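Local coordinates for protein endo-beta-mannanase (Opitutaceae bacterium TAV5, PDB 7BOB) that probably cleaves beta-1,4-linked mannose units from the ends of mannan-derived chains, as a homotrimeric bacterial family 5 glycoside hydrolase active in the termite hindgut, at residues Ser262-Tyr267 / Val277-Phe282; Phe266-Ala271 / Pro304-Ala309; Ile530-Asn535 / Ala581-Lys586. One frame throughout, in Å; residues are numbered along the deposited sequence.

Contacts 1 and 2 illustrate how one helix of a beta/alpha barrel serves two neighbours. Both draw on helix 258-272: contact 1 sets it against strand 277-282, and contact 2 sets it beside helix 292-309, the next helix along the chain. Their centres lie 6 Å apart, and they touch directly, for example where Val-277 meets Val-268 and Pro-265 meets Ala-305, making one continuous apolar layer. Contact 3 follows much later in the sequence, in the C-terminal domain built on a mixed sheet. Its centre is 34 Å from that of contact 1 and 30 Å from that of contact 2, and it lies on a different sheet, so barrel and C-terminal domain are held together internally by separate contacts.

Contact 1: residues Ser262-Tyr267 / Val277-Phe282; sequences SLLPFY and VLLQEF
In the beta-alpha-beta unit formed by strand 237-241, helix 258-272 and strand 277-282, Leu-264 is the helix residue that reaches down to Leu-279 and Phe-282 of the second strand. The two leucines meet tip to tip, with CD1 of Leu-264 lying 3.7 Å from CD1 of Leu-279. The same Leu-279 methyl also lies 3.9 Å from CG of Leu-264, so it nestles at the fork of the opposing side chain instead of touching one branch. Leu-264 holds its CG anti to the backbone N (chi1 -164°), which carries the fork across to the strand, and its second branch, CD2, packs 3.8 Å from CB of Phe-282. These two side chains cross at about a right angle, and the phenyl ring leads away toward Leu-299 and Leu-303 of helix 292-309. The contact joins the outer helix layer to the strands of the (beta/alpha)8 barrel of family 5 glycoside hydrolases, in which 277-282 is the seventh strand, the one that bears the nucleophile in this family. An alanine in place of Leu-264 would lose both methyl branches and is likely to open a gap beside the Leu-279 tip and the Phe-282 CB. Leu-279 itself is the centre of an inverse gamma turn, spanned by a weak 2.8 Å bond from Gln-280 N to Leu-278 O.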
ATOM      1  N   SER A 262      -7.736 -29.806  -0.086  1.00 42.91           N
ATOM      2  CA  SER A 262      -7.111 -29.862  -1.398  1.00 44.60           C
ATOM      3  C   SER A 262      -5.850 -28.996  -1.512  1.00 47.10           C
ATOM      4  O   SER A 262      -5.159 -29.072  -2.535  1.00 47.58           O
ATOM      5  CB  SER A 262      -8.118 -29.444  -2.463  1.00 46.56           C
ATOM      6  OG  SER A 262      -8.369 -28.040  -2.382  1.00 49.88           O
ATOM      7  N   LEU A 263      -5.527 -28.182  -0.506  1.00 44.20           N
ATOM      8  CA  LEU A 263      -4.441 -27.211  -0.668  1.00 46.37           C
ATOM      9  C   LEU A 263      -3.085 -27.899  -0.809  1.00 46.43           C
ATOM     10  O   LEU A 263      -2.358 -27.686  -1.789  1.00 44.63           O
ATOM     11  CB  LEU A 263      -4.421 -26.256   0.524  1.00 47.79           C
ATOM     12  CG  LEU A 263      -5.614 -25.316   0.624  1.00 48.36           C
ATOM     13  CD1 LEU A 263      -5.670 -24.745   2.048  1.00 46.73           C
ATOM     14  CD2 LEU A 263      -5.470 -24.213  -0.418  1.00 42.69           C
ATOM     15  N   LEU A 264      -2.720 -28.718   0.170  1.00 43.35           N
ATOM     16  CA  LEU A 264      -1.394 -29.337   0.135  1.00 46.76           C
ATOM     17  C   LEU A 264      -1.207 -30.223  -1.101  1.00 47.36           C
ATOM     18  O   LEU A 264      -0.197 -30.048  -1.808  1.00 46.77           O
ATOM     19  CB  LEU A 264      -1.167 -30.062   1.464  1.00 44.30           C
ATOM     20  CG  LEU A 264       0.236 -30.495   1.884  1.00 49.79           C
ATOM     21  CD1 LEU A 264       1.212 -29.367   1.689  1.00 47.45           C
ATOM     22  CD2 LEU A 264       0.232 -30.968   3.348  1.00 47.18           C
ATOM     23  N   PRO A 265      -2.146 -31.102  -1.478  1.00 46.99           N
ATOM     24  CA  PRO A 265      -1.959 -31.841  -2.745  1.00 49.71           C
ATOM     25  C   PRO A 265      -1.821 -30.936  -3.949  1.00 46.51           C
ATOM     26  O   PRO A 265      -1.055 -31.248  -4.870  1.00 47.34           O
ATOM     27  CB  PRO A 265      -3.224 -32.711  -2.848  1.00 46.26           C
ATOM     28  CG  PRO A 265      -3.695 -32.847  -1.439  1.00 51.61           C
ATOM     29  CD  PRO A 265      -3.368 -31.536  -0.776  1.00 48.64           C
ATOM     30  N   PHE A 266      -2.550 -29.819  -3.972  1.00 44.81           N
ATOM     31  CA  PHE A 266      -2.404 -28.874  -5.073  1.00 44.49           C
ATOM     32  C   PHE A 266      -0.997 -28.291  -5.118  1.00 44.84           C
ATOM     33  O   PHE A 266      -0.385 -28.208  -6.192  1.00 45.94           O
ATOM     34  CB  PHE A 266      -3.444 -27.766  -4.955  1.00 46.23           C
ATOM     35  CG  PHE A 266      -3.141 -26.578  -5.806  1.00 50.52           C
ATOM     36  CD1 PHE A 266      -3.499 -26.561  -7.158  1.00 45.44           C
ATOM     37  CD2 PHE A 266      -2.478 -25.474  -5.271  1.00 45.64           C
ATOM     38  CE1 PHE A 266      -3.203 -25.454  -7.954  1.00 42.69           C
ATOM     39  CE2 PHE A 266      -2.191 -24.353  -6.066  1.00 46.94           C
ATOM     40  CZ  PHE A 266      -2.556 -24.349  -7.408  1.00 46.31           C
ATOM     41  N   TYR A 267      -0.473 -27.860  -3.962  1.00 44.03           N
ATOM     42  CA  TYR A 267       0.900 -27.340  -3.914  1.00 46.14           C
ATOM     43  C   TYR A 267       1.905 -28.393  -4.366  1.00 48.64           C
ATOM     44  O   TYR A 267       2.859 -28.082  -5.095  1.00 46.73           O
ATOM     45  CB  TYR A 267       1.258 -26.878  -2.500  1.00 43.15           C
ATOM     46  CG  TYR A 267       0.456 -25.690  -2.014  1.00 47.49           C
ATOM     47  CD1 TYR A 267       0.236 -24.598  -2.835  1.00 41.73           C
ATOM     48  CD2 TYR A 267      -0.060 -25.658  -0.725  1.00 46.46           C
ATOM     49  CE1 TYR A 267      -0.494 -23.516  -2.387  1.00 44.19           C
ATOM     50  CE2 TYR A 267      -0.780 -24.568  -0.267  1.00 40.67           C
ATOM     51  CZ  TYR A 267      -0.991 -23.514  -1.100  1.00 41.53           C
ATOM     52  OH  TYR A 267      -1.724 -22.458  -0.650  1.00 43.04           O
ATOM     53  N   VAL A 277       9.661 -33.904  -5.440  1.00 43.40           N
ATOM     54  CA  VAL A 277       9.184 -33.059  -4.353  1.00 47.10           C
ATOM     55  C   VAL A 277       8.967 -33.892  -3.100  1.00 46.87           C
ATOM     56  O   VAL A 277       8.277 -34.913  -3.134  1.00 49.05           O
ATOM     57  CB  VAL A 277       7.901 -32.275  -4.733  1.00 50.37           C
ATOM     58  CG1 VAL A 277       6.795 -33.196  -5.076  1.00 52.20           C
ATOM     59  CG2 VAL A 277       7.472 -31.421  -3.578  1.00 48.64           C
ATOM     60  N   LEU A 278       9.579 -33.442  -1.999  1.00 47.90           N
ATOM     61  CA  LEU A 278       9.445 -34.016  -0.670  1.00 45.10           C
ATOM     62  C   LEU A 278       8.434 -33.206   0.131  1.00 47.59           C
ATOM     63  O   LEU A 278       8.565 -31.980   0.238  1.00 43.75           O
ATOM     64  CB  LEU A 278      10.802 -34.004   0.054  1.00 45.40           C
ATOM     65  CG  LEU A 278      10.812 -34.410   1.526  1.00 45.97           C
ATOM     66  CD1 LEU A 278      10.343 -35.856   1.596  1.00 45.53           C
ATOM     67  CD2 LEU A 278      12.199 -34.306   2.194  1.00 45.19           C
ATOM     68  N   LEU A 279       7.447 -33.885   0.717  1.00 47.48           N
ATOM     69  CA  LEU A 279       6.556 -33.220   1.667  1.00 43.35           C
ATOM     70  C   LEU A 279       7.334 -33.076   2.963  1.00 44.54           C
ATOM     71  O   LEU A 279       7.203 -33.873   3.897  1.00 47.21           O
ATOM     72  CB  LEU A 279       5.263 -34.000   1.873  1.00 45.85           C
ATOM     73  CG  LEU A 279       4.203 -33.273   2.709  1.00 46.98           C
ATOM     74  CD1 LEU A 279       3.795 -31.976   2.032  1.00 43.80           C
ATOM     75  CD2 LEU A 279       2.961 -34.137   3.000  1.00 43.74           C
ATOM     76  N   GLN A 280       8.171 -32.033   3.010  1.00 43.65           N
ATOM     77  CA  GLN A 280       9.178 -31.903   4.060  1.00 42.81           C
ATOM     78  C   GLN A 280       8.596 -31.478   5.398  1.00 46.41           C
ATOM     79  O   GLN A 280       9.248 -31.661   6.440  1.00 42.47           O
ATOM     80  CB  GLN A 280      10.231 -30.901   3.622  1.00 46.30           C
ATOM     81  CG  GLN A 280      11.475 -30.854   4.499  1.00 45.99           C
ATOM     82  CD  GLN A 280      12.405 -29.794   4.018  1.00 47.03           C
ATOM     83  OE1 GLN A 280      11.977 -28.668   3.745  1.00 44.37           O
ATOM     84  NE2 GLN A 280      13.680 -30.139   3.876  1.00 45.29           N
ATOM     85  N   GLU A 281       7.387 -30.920   5.386  1.00 45.22           N
ATOM     86  CA  GLU A 281       6.685 -30.481   6.585  1.00 46.02           C
ATOM     87  C   GLU A 281       5.201 -30.592   6.294  1.00 47.47           C
ATOM     88  O   GLU A 281       4.725 -30.007   5.315  1.00 46.38           O
ATOM     89  CB  GLU A 281       6.977 -29.019   6.951  1.00 42.84           C
ATOM     90  CG  GLU A 281       8.286 -28.704   7.624  1.00 47.40           C
ATOM     91  CD  GLU A 281       8.367 -27.203   7.969  1.00 46.75           C
ATOM     92  OE1 GLU A 281       7.294 -26.553   8.107  1.00 45.45           O
ATOM     93  OE2 GLU A 281       9.490 -26.671   8.055  1.00 46.06           O
ATOM     94  N   PHE A 282       4.474 -31.288   7.157  1.00 41.14           N
ATOM     95  CA  PHE A 282       3.031 -31.200   7.131  1.00 43.68           C
ATOM     96  C   PHE A 282       2.549 -31.377   8.557  1.00 43.46           C
ATOM     97  O   PHE A 282       3.208 -32.035   9.364  1.00 40.60           O
ATOM     98  CB  PHE A 282       2.424 -32.252   6.193  1.00 45.60           C
ATOM     99  CG  PHE A 282       2.450 -33.619   6.764  1.00 45.00           C
ATOM    100  CD1 PHE A 282       3.617 -34.372   6.736  1.00 41.95           C
ATOM    101  CD2 PHE A 282       1.323 -34.138   7.386  1.00 44.79           C
ATOM    102  CE1 PHE A 282       3.643 -35.647   7.290  1.00 45.80           C
ATOM    103  CE2 PHE A 282       1.344 -35.401   7.949  1.00 43.88           C
ATOM    104  CZ  PHE A 282       2.505 -36.163   7.897  1.00 44.29           C
TER

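Contact 2: residues Phe266-Ala271 / Pro304-Ala309; sequences FYVKCA and PACREA
Segments 266-271 and 304-309 run nearly parallel, their axes 14° apart in direction and 8.6 Å apart at closest approach, and the CA atoms of Lys-269 and Ala-309 come within 5.1 Å of each other. An alanine facing helix 258-272 is consistent with so close an approach. The methyl of Ala-309 enters between two successive side chains: its CB lies 3.6 Å from CG of Lys-269 and 3.8 Å from CG1 of Val-268. The two branches of Val-268 meet different residues of the facing helix. CG1, anti to the backbone N (chi1 173°), takes the alanine, while CG2 lies nearer the sulfur of Cys-306, a looser contact of 4.2 Å between CG2 and SG. The pair are adjacent helices of the barrel's outer layer, separated in sequence by strand 277-282, and Val-268 also rests on Met-239 of the sixth strand beneath. Lys-269 plays a double part. Its CG rests against Ala-309; from there the chain runs extended, and its NZ hydrogen-bonds His-417 NE2 and the carbonyl O of Val-427, both in the C-terminal domain. Between the two segments themselves the attraction is therefore one of dispersion between small apolar groups, which depends on close fit, while the lysine's amino group probably helps tie the barrel to the C-terminal domain.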
ATOM      1  N   PHE A 266      -2.550 -29.819  -3.972  1.00 44.81           N
ATOM      2  CA  PHE A 266      -2.404 -28.874  -5.073  1.00 44.49           C
ATOM      3  C   PHE A 266      -0.997 -28.291  -5.118  1.00 44.84           C
ATOM      4  O   PHE A 266      -0.385 -28.208  -6.192  1.00 45.94           O
ATOM      5  CB  PHE A 266      -3.444 -27.766  -4.955  1.00 46.23           C
ATOM      6  CG  PHE A 266      -3.141 -26.578  -5.806  1.00 50.52           C
ATOM      7  CD1 PHE A 266      -3.499 -26.561  -7.158  1.00 45.44           C
ATOM      8  CD2 PHE A 266      -2.478 -25.474  -5.271  1.00 45.64           C
ATOM      9  CE1 PHE A 266      -3.203 -25.454  -7.954  1.00 42.69           C
ATOM     10  CE2 PHE A 266      -2.191 -24.353  -6.066  1.00 46.94           C
ATOM     11  CZ  PHE A 266      -2.556 -24.349  -7.408  1.00 46.31           C
ATOM     12  N   TYR A 267      -0.473 -27.860  -3.962  1.00 44.03           N
ATOM     13  CA  TYR A 267       0.900 -27.340  -3.914  1.00 46.14           C
ATOM     14  C   TYR A 267       1.905 -28.393  -4.366  1.00 48.64           C
ATOM     15  O   TYR A 267       2.859 -28.082  -5.095  1.00 46.73           O
ATOM     16  CB  TYR A 267       1.258 -26.878  -2.500  1.00 43.15           C
ATOM     17  CG  TYR A 267       0.456 -25.690  -2.014  1.00 47.49           C
ATOM     18  CD1 TYR A 267       0.236 -24.598  -2.835  1.00 41.73           C
ATOM     19  CD2 TYR A 267      -0.060 -25.658  -0.725  1.00 46.46           C
ATOM     20  CE1 TYR A 267      -0.494 -23.516  -2.387  1.00 44.19           C
ATOM     21  CE2 TYR A 267      -0.780 -24.568  -0.267  1.00 40.67           C
ATOM     22  CZ  TYR A 267      -0.991 -23.514  -1.100  1.00 41.53           C
ATOM     23  OH  TYR A 267      -1.724 -22.458  -0.650  1.00 43.04           O
ATOM     24  N   VAL A 268       1.719 -29.642  -3.917  1.00 46.16           N
ATOM     25  CA  VAL A 268       2.616 -30.723  -4.319  1.00 48.06           C
ATOM     26  C   VAL A 268       2.542 -30.933  -5.826  1.00 47.20           C
ATOM     27  O   VAL A 268       3.573 -31.074  -6.496  1.00 49.33           O
ATOM     28  CB  VAL A 268       2.283 -32.012  -3.538  1.00 50.93           C
ATOM     29  CG1 VAL A 268       3.092 -33.226  -4.067  1.00 46.64           C
ATOM     30  CG2 VAL A 268       2.541 -31.800  -2.052  1.00 42.03           C
ATOM     31  N   LYS A 269       1.328 -30.905  -6.386  1.00 47.03           N
ATOM     32  CA  LYS A 269       1.154 -31.045  -7.831  1.00 46.12           C
ATOM     33  C   LYS A 269       1.932 -29.976  -8.594  1.00 48.18           C
ATOM     34  O   LYS A 269       2.591 -30.270  -9.597  1.00 47.39           O
ATOM     35  CB  LYS A 269      -0.332 -30.943  -8.197  1.00 48.54           C
ATOM     36  CG  LYS A 269      -1.187 -32.131  -7.814  1.00 53.45           C
ATOM     37  CD  LYS A 269      -2.610 -32.032  -8.416  1.00 44.68           C
ATOM     38  CE  LYS A 269      -3.525 -33.069  -7.768  1.00 48.26           C
ATOM     39  NZ  LYS A 269      -4.944 -32.983  -8.237  1.00 52.73           N
ATOM     40  N   CYS A 270       1.823 -28.712  -8.171  1.00 44.89           N
ATOM     41  CA  CYS A 270       2.609 -27.668  -8.823  1.00 44.07           C
ATOM     42  C   CYS A 270       4.099 -27.946  -8.735  1.00 45.99           C
ATOM     43  O   CYS A 270       4.809 -27.902  -9.746  1.00 45.67           O
ATOM     44  CB  CYS A 270       2.283 -26.299  -8.233  1.00 44.92           C
ATOM     45  SG  CYS A 270       0.529 -25.880  -8.398  1.00 49.56           S
ATOM     46  N   ALA A 271       4.595 -28.165  -7.528  1.00 45.32           N
ATOM     47  CA  ALA A 271       6.015 -28.456  -7.370  1.00 49.28           C
ATOM     48  C   ALA A 271       6.429 -29.639  -8.242  1.00 46.72           C
ATOM     49  O   ALA A 271       7.387 -29.546  -9.020  1.00 48.09           O
ATOM     50  CB  ALA A 271       6.340 -28.721  -5.898  1.00 41.85           C
ATOM     51  N   PRO A 304      -2.837 -39.703   1.309  1.00 50.86           N
ATOM     52  CA  PRO A 304      -2.930 -40.402   0.009  1.00 51.55           C
ATOM     53  C   PRO A 304      -2.988 -39.434  -1.172  1.00 50.53           C
ATOM     54  O   PRO A 304      -2.359 -39.692  -2.209  1.00 51.03           O
ATOM     55  CB  PRO A 304      -4.215 -41.244   0.140  1.00 52.16           C
ATOM     56  CG  PRO A 304      -4.485 -41.338   1.618  1.00 53.95           C
ATOM     57  CD  PRO A 304      -3.966 -40.041   2.202  1.00 47.99           C
ATOM     58  N   ALA A 305      -3.694 -38.306  -1.037  1.00 46.70           N
ATOM     59  CA  ALA A 305      -3.703 -37.329  -2.121  1.00 45.86           C
ATOM     60  C   ALA A 305      -2.304 -36.767  -2.377  1.00 49.78           C
ATOM     61  O   ALA A 305      -1.879 -36.631  -3.532  1.00 48.08           O
ATOM     62  CB  ALA A 305      -4.698 -36.208  -1.814  1.00 50.52           C
ATOM     63  N   CYS A 306      -1.556 -36.449  -1.317  1.00 48.30           N
ATOM     64  CA  CYS A 306      -0.175 -36.030  -1.534  1.00 46.48           C
ATOM     65  C   CYS A 306       0.635 -37.112  -2.219  1.00 48.13           C
ATOM     66  O   CYS A 306       1.470 -36.811  -3.081  1.00 48.14           O
ATOM     67  CB  CYS A 306       0.476 -35.614  -0.223  1.00 48.39           C
ATOM     68  SG  CYS A 306      -0.160 -33.990   0.236  1.00 50.26           S
ATOM     69  N   ARG A 307       0.391 -38.379  -1.871  1.00 49.23           N
ATOM     70  CA  ARG A 307       1.062 -39.478  -2.564  1.00 53.04           C
ATOM     71  C   ARG A 307       0.707 -39.473  -4.047  1.00 51.89           C
ATOM     72  O   ARG A 307       1.592 -39.475  -4.911  1.00 51.97           O
ATOM     73  CB  ARG A 307       0.682 -40.817  -1.924  1.00 52.33           C
ATOM     74  CG  ARG A 307       1.518 -42.016  -2.402  1.00 58.98           C
ATOM     75  CD  ARG A 307       0.668 -43.273  -2.686  1.00 63.44           C
ATOM     76  NE  ARG A 307       0.056 -43.839  -1.487  1.00 62.49           N
ATOM     77  CZ  ARG A 307      -1.259 -43.969  -1.304  1.00 63.26           C
ATOM     78  NH1 ARG A 307      -2.126 -43.572  -2.239  1.00 60.81           N
ATOM     79  NH2 ARG A 307      -1.714 -44.494  -0.171  1.00 65.64           N
ATOM     80  N   GLU A 308      -0.593 -39.448  -4.356  1.00 53.90           N
ATOM     81  CA  GLU A 308      -1.016 -39.415  -5.751  1.00 52.48           C
ATOM     82  C   GLU A 308      -0.503 -38.171  -6.462  1.00 53.11           C
ATOM     83  O   GLU A 308      -0.177 -38.236  -7.650  1.00 49.96           O
ATOM     84  CB  GLU A 308      -2.534 -39.511  -5.850  1.00 53.82           C
ATOM     85  CG  GLU A 308      -3.081 -40.831  -5.255  1.00 63.99           C
ATOM     86  CD  GLU A 308      -2.689 -42.104  -6.052  1.00 71.05           C
ATOM     87  OE1 GLU A 308      -3.587 -42.690  -6.695  1.00 83.03           O
ATOM     88  OE2 GLU A 308      -1.508 -42.547  -5.997  1.00 75.16           O
ATOM     89  N   ALA A 309      -0.391 -37.043  -5.747  1.00 50.36           N
ATOM     90  CA  ALA A 309       0.202 -35.848  -6.340  1.00 49.24           C
ATOM     91  C   ALA A 309       1.715 -35.980  -6.549  1.00 52.28           C
ATOM     92  O   ALA A 309       2.310 -35.132  -7.223  1.00 51.83           O
ATOM     93  CB  ALA A 309      -0.100 -34.618  -5.471  1.00 51.02           C
TER

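Contact 3: residues Ile530-Asn535 / Ala581-Lys586; sequences ILMTDN and AALLTK
Leu-583 lays a single methyl, CD2, against two consecutive side chains, Leu-531 and Met-532, which lean the same way and reach it side by side. The leucines point almost oppositely but are offset, so their ends pass beside one another, with CD2 of Leu-531 lying 4.2 Å from CD2 of Leu-583. Met-532 offers its sulfur, at 4.3 Å from SD to the same Leu-583 CD2; the terminal bend of the thioether (chi3 47°) turns CE away from the leucine. Neighbouring residues of a regular strand would send their side chains to opposite faces. Here a classic beta bulge intervenes: Leu-531 and Met-532 both stand across from Val-541 of strand 539-546, and both point toward the helix. The bulge lies in strand 529-533, at one margin of the C-terminal domain's mixed sheet within this chain, where the last turn of helix 569-583 packs over it. Leu-583 comes at the very end of that helix, as Leu-584 already departs from helical torsions. Although its CB does not aim at the strand, its CG lies anti to the carbonyl carbon (chi1 -71°), and from there CD2 reaches across. Met-532 also touches Thr-503 and Thr-505, while Leu-531, largely exposed, touches Arg-543.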
ATOM      1  N   ILE A 530     -21.960 -18.717 -30.766  1.00 56.79           N
ATOM      2  CA  ILE A 530     -22.314 -18.120 -29.485  1.00 59.04           C
ATOM      3  C   ILE A 530     -23.025 -19.189 -28.662  1.00 61.14           C
ATOM      4  O   ILE A 530     -24.186 -19.516 -28.914  1.00 61.69           O
ATOM      5  CB  ILE A 530     -23.176 -16.868 -29.676  1.00 58.59           C
ATOM      6  CG1 ILE A 530     -22.306 -15.732 -30.222  1.00 60.41           C
ATOM      7  CG2 ILE A 530     -23.829 -16.446 -28.369  1.00 58.02           C
ATOM      8  CD1 ILE A 530     -23.109 -14.550 -30.752  1.00 65.41           C
ATOM      9  N   LEU A 531     -22.324 -19.744 -27.679  1.00 59.19           N
ATOM     10  CA  LEU A 531     -22.907 -20.823 -26.891  1.00 59.27           C
ATOM     11  C   LEU A 531     -23.858 -20.299 -25.818  1.00 64.03           C
ATOM     12  O   LEU A 531     -24.871 -20.946 -25.525  1.00 64.89           O
ATOM     13  CB  LEU A 531     -21.795 -21.667 -26.277  1.00 57.00           C
ATOM     14  CG  LEU A 531     -22.116 -23.049 -25.713  1.00 62.85           C
ATOM     15  CD1 LEU A 531     -22.229 -24.093 -26.814  1.00 62.00           C
ATOM     16  CD2 LEU A 531     -21.025 -23.458 -24.709  1.00 60.10           C
ATOM     17  N   MET A 532     -23.567 -19.135 -25.240  1.00 60.94           N
ATOM     18  CA  MET A 532     -24.408 -18.540 -24.211  1.00 58.74           C
ATOM     19  C   MET A 532     -24.352 -17.028 -24.355  1.00 62.25           C
ATOM     20  O   MET A 532     -23.360 -16.468 -24.829  1.00 63.87           O
ATOM     21  CB  MET A 532     -23.966 -18.927 -22.792  1.00 59.60           C
ATOM     22  CG  MET A 532     -24.225 -20.363 -22.407  1.00 63.58           C
ATOM     23  SD  MET A 532     -23.325 -20.849 -20.912  1.00 66.18           S
ATOM     24  CE  MET A 532     -23.692 -19.436 -19.849  1.00 59.29           C
ATOM     25  N   THR A 533     -25.418 -16.373 -23.920  1.00 59.70           N
ATOM     26  CA  THR A 533     -25.497 -14.925 -23.906  1.00 64.12           C
ATOM     27  C   THR A 533     -25.739 -14.498 -22.474  1.00 61.94           C
ATOM     28  O   THR A 533     -26.189 -15.292 -21.646  1.00 62.67           O
ATOM     29  CB  THR A 533     -26.640 -14.404 -24.809  1.00 68.68           C
ATOM     30  OG1 THR A 533     -27.844 -15.138 -24.531  1.00 64.22           O
ATOM     31  CG2 THR A 533     -26.288 -14.588 -26.278  1.00 65.55           C
ATOM     32  N   ASP A 534     -25.440 -13.242 -22.172  1.00 65.01           N
ATOM     33  CA  ASP A 534     -25.931 -12.726 -20.907  1.00 69.03           C
ATOM     34  C   ASP A 534     -27.433 -12.451 -21.051  1.00 73.15           C
ATOM     35  O   ASP A 534     -28.031 -12.681 -22.110  1.00 70.53           O
ATOM     36  CB  ASP A 534     -25.132 -11.497 -20.465  1.00 67.76           C
ATOM     37  CG  ASP A 534     -25.246 -10.349 -21.436  1.00 74.01           C
ATOM     38  OD1 ASP A 534     -25.762 -10.580 -22.549  1.00 73.22           O
ATOM     39  OD2 ASP A 534     -24.822  -9.219 -21.088  1.00 74.57           O
ATOM     40  N   ASN A 535     -28.063 -11.987 -19.969  1.00 70.72           N
ATOM     41  CA  ASN A 535     -29.513 -11.868 -19.983  1.00 73.74           C
ATOM     42  C   ASN A 535     -29.986 -10.676 -20.810  1.00 76.95           C
ATOM     43  O   ASN A 535     -31.173 -10.606 -21.145  1.00 76.18           O
ATOM     44  CB  ASN A 535     -30.064 -11.826 -18.540  1.00 69.75           C
ATOM     45  CG  ASN A 535     -29.830 -10.480 -17.827  1.00 76.30           C
ATOM     46  OD1 ASN A 535     -29.016  -9.651 -18.250  1.00 79.68           O
ATOM     47  ND2 ASN A 535     -30.547 -10.273 -16.718  1.00 71.59           N
ATOM     48  N   ALA A 581     -18.338 -28.357 -15.246  1.00 52.96           N
ATOM     49  CA  ALA A 581     -18.850 -29.565 -15.892  1.00 56.57           C
ATOM     50  C   ALA A 581     -19.629 -29.221 -17.159  1.00 52.94           C
ATOM     51  O   ALA A 581     -19.403 -29.813 -18.219  1.00 55.20           O
ATOM     52  CB  ALA A 581     -19.720 -30.362 -14.917  1.00 52.20           C
ATOM     53  N   ALA A 582     -20.514 -28.225 -17.080  1.00 53.54           N
ATOM     54  CA  ALA A 582     -21.321 -27.863 -18.245  1.00 56.10           C
ATOM     55  C   ALA A 582     -20.457 -27.418 -19.424  1.00 58.13           C
ATOM     56  O   ALA A 582     -20.762 -27.729 -20.584  1.00 59.40           O
ATOM     57  CB  ALA A 582     -22.315 -26.769 -17.871  1.00 55.98           C
ATOM     58  N   LEU A 583     -19.364 -26.706 -19.152  1.00 55.56           N
ATOM     59  CA  LEU A 583     -18.595 -26.101 -20.230  1.00 56.34           C
ATOM     60  C   LEU A 583     -17.481 -26.983 -20.758  1.00 58.06           C
ATOM     61  O   LEU A 583     -16.950 -26.704 -21.840  1.00 57.43           O
ATOM     62  CB  LEU A 583     -17.993 -24.780 -19.761  1.00 54.37           C
ATOM     63  CG  LEU A 583     -19.013 -23.657 -19.579  1.00 58.45           C
ATOM     64  CD1 LEU A 583     -18.272 -22.389 -19.735  1.00 55.07           C
ATOM     65  CD2 LEU A 583     -20.114 -23.751 -20.604  1.00 56.20           C
ATOM     66  N   LEU A 584     -17.092 -28.010 -20.007  1.00 61.57           N
ATOM     67  CA  LEU A 584     -16.042 -28.909 -20.453  1.00 63.32           C
ATOM     68  C   LEU A 584     -16.545 -29.766 -21.606  1.00 68.27           C
ATOM     69  O   LEU A 584     -17.646 -30.321 -21.541  1.00 67.45           O
ATOM     70  CB  LEU A 584     -15.585 -29.790 -19.295  1.00 62.75           C
ATOM     71  CG  LEU A 584     -14.568 -29.092 -18.388  1.00 61.99           C
ATOM     72  CD1 LEU A 584     -14.239 -29.951 -17.173  1.00 53.99           C
ATOM     73  CD2 LEU A 584     -13.322 -28.745 -19.181  1.00 58.78           C
ATOM     74  N   THR A 585     -15.740 -29.866 -22.663  1.00 72.08           N
ATOM     75  CA  THR A 585     -16.044 -30.693 -23.824  1.00 76.94           C
ATOM     76  C   THR A 585     -15.050 -31.844 -23.911  1.00 76.69           C
ATOM     77  O   THR A 585     -13.996 -31.826 -23.270  1.00 75.18           O
ATOM     78  CB  THR A 585     -16.001 -29.878 -25.127  1.00 72.70           C
ATOM     79  OG1 THR A 585     -14.688 -29.326 -25.311  1.00 72.66           O
ATOM     80  CG2 THR A 585     -17.037 -28.757 -25.104  1.00 64.75           C
ATOM     81  N   LYS A 586     -15.397 -32.849 -24.720  1.00 78.17           N
ATOM     82  CA  LYS A 586     -14.521 -33.991 -24.949  1.00 81.35           C
ATOM     83  C   LYS A 586     -14.526 -34.377 -26.423  1.00 81.05           C
ATOM     84  O   LYS A 586     -15.583 -34.435 -27.066  1.00 79.54           O
ATOM     85  CB  LYS A 586     -14.923 -35.199 -24.080  1.00 83.56           C
ATOM     86  CG  LYS A 586     -14.493 -35.063 -22.624  1.00 81.01           C
ATOM     87  CD  LYS A 586     -13.450 -36.104 -22.221  1.00 81.85           C
ATOM     88  CE  LYS A 586     -14.113 -37.348 -21.662  1.00 82.53           C
ATOM     89  NZ  LYS A 586     -13.155 -38.483 -21.633  1.00 87.07           N
TER